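Local structure of O-phospho-L-seryl-tRNA:Cys-tRNA synthase (Methanocaldococcus jannaschii DSM 2661, 5X6B) at residues Glu70-Val84 and Thr294-Ser306. The protein probably converts O-phosphoserine carried on tRNA(Cys) into cysteine, as a pyridoxal phosphate-dependent synthase. Sequence-based numbering, arbitrary orientation.
Sequences EAKKAVYEYWDGYSV and TSRGLPIVTLMAS
Ala71, Ala74 and Val75 pack against Val301, Thr302 and Ala305 in a roughly antiparallel helix pair of this fold-type I pyridoxal phosphate enzyme, the axes 145° apart and 8.3 Å away at closest approach. Small residues let them come so near: the methyl of Ala305 lies over the backbone of helix 70-77, its CB 3.6 Å from Ala71 CA, and also meets the methyl of Ala74. Beside it, Val301 CG1 touches both Ala74 CB and the Tyr78 ring, 3.7 Å from Tyr78 CD2, while Val301 CG2 sits above a face of that ring, offset toward the rim. On the other flank, with Val75 CG1 anti to the backbone N (chi1 172°), that methyl meets both Leu298 methyls, and Val75 CG2 reaches Thr302 CG2 at 3.6 Å and also brushes Leu298 CD1. With an alanine here both methyls go, which would probably open a gap beside Leu298 CD1 and leave the Thr302 methyl without its closest partner on helix 70-77. Thr302 OG1 donates to Pro299 O, one turn back. No hydrogen bond joins the segments anywhere. Beyond helix 70-77 the packing thins: Ser83, Val84 and Thr294 are poorly ordered and partly exposed, with contacts such as Ser83 OG to Val301 CG2 at 4.1 Å and Val84 CG1 to Thr294 CB at 3.8 Å. Between the two regimes, Gly81 and Gly297 bring their backbones together. The second subunit borders this end, where its Glu124 forms a salt bridge with Arg296. The aliphatic part of Arg296 runs alongside the Tyr82 ring, its CD reaching Tyr82 CE1 obliquely at 3.4 Å.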
# COMPACT_ATOMS: atom_id res chain seq x y z
N GLU B 70 1.94 -7.70 -9.26
CA GLU B 70 3.22 -7.37 -8.63
C GLU B 70 3.00 -6.59 -7.34
O GLU B 70 3.68 -6.81 -6.34
CB GLU B 70 4.11 -6.56 -9.58
CG GLU B 70 4.44 -7.25 -10.89
CD GLU B 70 3.39 -7.01 -11.96
OE1 GLU B 70 2.33 -6.44 -11.64
OE2 GLU B 70 3.62 -7.41 -13.12
N ALA B 71 2.03 -5.68 -7.37
CA ALA B 71 1.76 -4.83 -6.22
C ALA B 71 1.01 -5.60 -5.14
O ALA B 71 1.24 -5.38 -3.95
CB ALA B 71 0.97 -3.60 -6.65
N LYS B 72 0.10 -6.48 -5.55
CA LYS B 72 -0.64 -7.29 -4.59
C LYS B 72 0.30 -8.20 -3.80
O LYS B 72 0.13 -8.38 -2.59
CB LYS B 72 -1.70 -8.13 -5.30
CG LYS B 72 -2.81 -7.32 -5.95
CD LYS B 72 -3.78 -8.25 -6.64
CE LYS B 72 -4.90 -7.49 -7.32
NZ LYS B 72 -5.74 -8.42 -8.14
N LYS B 73 1.29 -8.76 -4.48
CA LYS B 73 2.30 -9.57 -3.81
C LYS B 73 3.05 -8.72 -2.79
O LYS B 73 3.33 -9.17 -1.68
CB LYS B 73 3.29 -10.16 -4.81
CG LYS B 73 2.66 -11.12 -5.81
CD LYS B 73 3.68 -11.59 -6.82
CE LYS B 73 3.03 -12.40 -7.92
NZ LYS B 73 4.01 -12.81 -8.95
N ALA B 74 3.37 -7.50 -3.18
CA ALA B 74 4.07 -6.56 -2.31
C ALA B 74 3.23 -6.23 -1.08
O ALA B 74 3.75 -6.07 0.02
CB ALA B 74 4.44 -5.30 -3.08
N VAL B 75 1.91 -6.13 -1.27
CA VAL B 75 0.99 -5.92 -0.16
C VAL B 75 1.07 -7.06 0.85
O VAL B 75 1.17 -6.83 2.05
CB VAL B 75 -0.47 -5.80 -0.65
CG1 VAL B 75 -1.43 -5.78 0.53
CG2 VAL B 75 -0.65 -4.55 -1.49
N TYR B 76 1.05 -8.29 0.34
CA TYR B 76 1.14 -9.48 1.19
C TYR B 76 2.40 -9.47 2.05
O TYR B 76 2.39 -9.94 3.19
CB TYR B 76 1.09 -10.75 0.33
CG TYR B 76 1.50 -12.00 1.07
CD1 TYR B 76 0.60 -12.71 1.85
CD2 TYR B 76 2.81 -12.47 0.99
CE1 TYR B 76 0.98 -13.86 2.53
CE2 TYR B 76 3.20 -13.60 1.67
CZ TYR B 76 2.28 -14.29 2.44
OH TYR B 76 2.68 -15.43 3.10
N GLU B 77 3.49 -8.94 1.50
CA GLU B 77 4.75 -8.83 2.22
C GLU B 77 4.75 -7.69 3.24
O GLU B 77 5.51 -7.72 4.20
CB GLU B 77 5.89 -8.61 1.24
CG GLU B 77 6.09 -9.74 0.27
CD GLU B 77 6.58 -10.99 0.96
OE1 GLU B 77 7.33 -10.87 1.95
OE2 GLU B 77 6.21 -12.09 0.50
N TYR B 78 3.90 -6.70 3.01
CA TYR B 78 3.98 -5.44 3.76
C TYR B 78 2.65 -4.97 4.36
O TYR B 78 2.41 -3.77 4.41
CB TYR B 78 4.51 -4.32 2.85
CG TYR B 78 5.99 -4.38 2.50
CD1 TYR B 78 6.94 -3.73 3.29
CD2 TYR B 78 6.43 -5.04 1.36
CE1 TYR B 78 8.28 -3.76 2.96
CE2 TYR B 78 7.78 -5.08 1.03
CZ TYR B 78 8.70 -4.44 1.83
OH TYR B 78 10.03 -4.47 1.51
N TRP B 79 1.79 -5.88 4.82
CA TRP B 79 0.52 -5.46 5.44
C TRP B 79 0.74 -4.50 6.59
O TRP B 79 0.08 -3.47 6.71
CB TRP B 79 -0.27 -6.63 6.04
CG TRP B 79 -0.41 -7.90 5.31
CD1 TRP B 79 0.33 -9.03 5.50
CD2 TRP B 79 -1.43 -8.24 4.36
NE1 TRP B 79 -0.13 -10.04 4.69
CE2 TRP B 79 -1.21 -9.58 3.98
CE3 TRP B 79 -2.48 -7.54 3.78
CZ2 TRP B 79 -2.00 -10.22 3.04
CZ3 TRP B 79 -3.26 -8.19 2.85
CH2 TRP B 79 -3.02 -9.51 2.48
N ASP B 80 1.67 -4.89 7.46
CA ASP B 80 1.66 -4.47 8.86
C ASP B 80 2.31 -3.12 9.13
O ASP B 80 3.48 -2.91 8.83
CB ASP B 80 2.35 -5.55 9.69
CG ASP B 80 1.90 -6.95 9.31
OD1 ASP B 80 0.77 -7.33 9.69
OD2 ASP B 80 2.66 -7.66 8.63
N GLY B 81 1.51 -2.22 9.71
CA GLY B 81 1.95 -0.92 10.19
C GLY B 81 2.97 -0.18 9.33
O GLY B 81 2.75 0.05 8.15
N TYR B 82 4.09 0.18 9.95
CA TYR B 82 5.18 0.83 9.24
C TYR B 82 5.94 -0.14 8.36
O TYR B 82 5.99 -1.33 8.63
CB TYR B 82 6.16 1.47 10.23
CG TYR B 82 5.63 2.66 10.98
CD1 TYR B 82 5.89 3.95 10.53
CD2 TYR B 82 4.90 2.50 12.14
CE1 TYR B 82 5.42 5.05 11.22
CE2 TYR B 82 4.42 3.59 12.84
CZ TYR B 82 4.68 4.87 12.37
OH TYR B 82 4.20 5.95 13.07
N SER B 83 6.53 0.40 7.30
CA SER B 83 7.49 -0.35 6.50
C SER B 83 8.81 0.42 6.46
O SER B 83 9.19 0.97 5.43
CB SER B 83 6.97 -0.58 5.09
OG SER B 83 8.02 -0.99 4.23
N VAL B 84 9.50 0.45 7.60
CA VAL B 84 10.75 1.19 7.71
C VAL B 84 11.86 0.32 8.31
O VAL B 84 11.97 0.18 9.53
CB VAL B 84 10.56 2.49 8.54
CG1 VAL B 84 9.92 3.58 7.70
CG2 VAL B 84 9.73 2.22 9.79
N THR B 294 8.27 9.58 7.58
CA THR B 294 8.85 8.50 6.81
C THR B 294 7.83 7.95 5.80
O THR B 294 7.67 6.73 5.73
CB THR B 294 9.31 7.35 7.73
OG1 THR B 294 8.41 7.26 8.84
CG2 THR B 294 10.71 7.61 8.27
N SER B 295 7.20 8.84 5.03
CA SER B 295 5.94 8.59 4.29
C SER B 295 5.64 7.11 4.13
O SER B 295 6.24 6.40 3.31
CB SER B 295 5.98 9.28 2.93
OG SER B 295 5.41 10.58 3.01
N ARG B 296 4.69 6.66 4.94
CA ARG B 296 4.74 5.34 5.54
C ARG B 296 3.89 4.26 4.90
O ARG B 296 2.99 4.53 4.10
CB ARG B 296 4.35 5.48 7.01
CG ARG B 296 5.19 6.48 7.76
CD ARG B 296 4.37 7.23 8.79
NE ARG B 296 3.45 8.19 8.19
CZ ARG B 296 2.56 8.90 8.87
NH1 ARG B 296 2.48 8.75 10.19
NH2 ARG B 296 1.76 9.75 8.25
N GLY B 297 4.22 3.02 5.26
CA GLY B 297 3.38 1.87 4.99
C GLY B 297 2.99 1.56 3.56
O GLY B 297 3.73 1.80 2.61
N LEU B 298 1.78 1.03 3.43
CA LEU B 298 1.35 0.25 2.27
C LEU B 298 1.29 0.98 0.91
O LEU B 298 1.80 0.45 -0.08
CB LEU B 298 -0.01 -0.37 2.58
CG LEU B 298 -0.42 -1.66 1.87
CD1 LEU B 298 0.70 -2.68 1.95
CD2 LEU B 298 -1.68 -2.20 2.51
N PRO B 299 0.68 2.18 0.86
CA PRO B 299 0.52 2.80 -0.47
C PRO B 299 1.82 3.07 -1.22
O PRO B 299 1.86 2.89 -2.44
CB PRO B 299 -0.20 4.12 -0.15
CG PRO B 299 -0.93 3.83 1.12
CD PRO B 299 0.00 2.97 1.90
N ILE B 300 2.87 3.48 -0.52
CA ILE B 300 4.13 3.79 -1.19
C ILE B 300 4.77 2.50 -1.70
O ILE B 300 5.49 2.49 -2.71
CB ILE B 300 5.11 4.55 -0.24
CG1 ILE B 300 6.35 5.02 -1.00
CG2 ILE B 300 5.51 3.69 0.94
CD1 ILE B 300 6.05 6.00 -2.12
N VAL B 301 4.49 1.40 -1.01
CA VAL B 301 5.00 0.10 -1.42
C VAL B 301 4.31 -0.37 -2.70
O VAL B 301 4.96 -0.92 -3.59
CB VAL B 301 4.80 -0.95 -0.31
CG1 VAL B 301 5.24 -2.33 -0.79
CG2 VAL B 301 5.59 -0.54 0.91
N THR B 302 3.01 -0.15 -2.80
CA THR B 302 2.28 -0.48 -4.02
C THR B 302 2.74 0.42 -5.17
O THR B 302 2.83 -0.03 -6.31
CB THR B 302 0.76 -0.35 -3.84
OG1 THR B 302 0.41 1.01 -3.54
CG2 THR B 302 0.29 -1.26 -2.72
N LEU B 303 3.04 1.68 -4.85
CA LEU B 303 3.49 2.64 -5.86
C LEU B 303 4.82 2.21 -6.47
O LEU B 303 5.01 2.27 -7.69
CB LEU B 303 3.61 4.04 -5.25
CG LEU B 303 3.88 5.21 -6.20
CD1 LEU B 303 2.78 5.36 -7.24
CD2 LEU B 303 4.03 6.51 -5.41
N MET B 304 5.75 1.77 -5.63
CA MET B 304 7.03 1.25 -6.10
C MET B 304 6.85 -0.08 -6.85
O MET B 304 7.58 -0.36 -7.81
CB MET B 304 8.00 1.05 -4.93
CG MET B 304 8.51 2.34 -4.31
SD MET B 304 9.75 2.04 -3.02
CE MET B 304 8.73 1.37 -1.72
N ALA B 305 5.89 -0.88 -6.42
CA ALA B 305 5.65 -2.18 -7.03
C ALA B 305 4.96 -2.06 -8.39
O ALA B 305 5.29 -2.77 -9.34
CB ALA B 305 4.84 -3.06 -6.10
N SER B 306 3.99 -1.15 -8.49
CA SER B 306 3.28 -0.92 -9.74
C SER B 306 4.08 -0.09 -10.72
O SER B 306 3.66 0.10 -11.87
CB SER B 306 1.94 -0.23 -9.47
OG SER B 306 1.12 -1.02 -8.63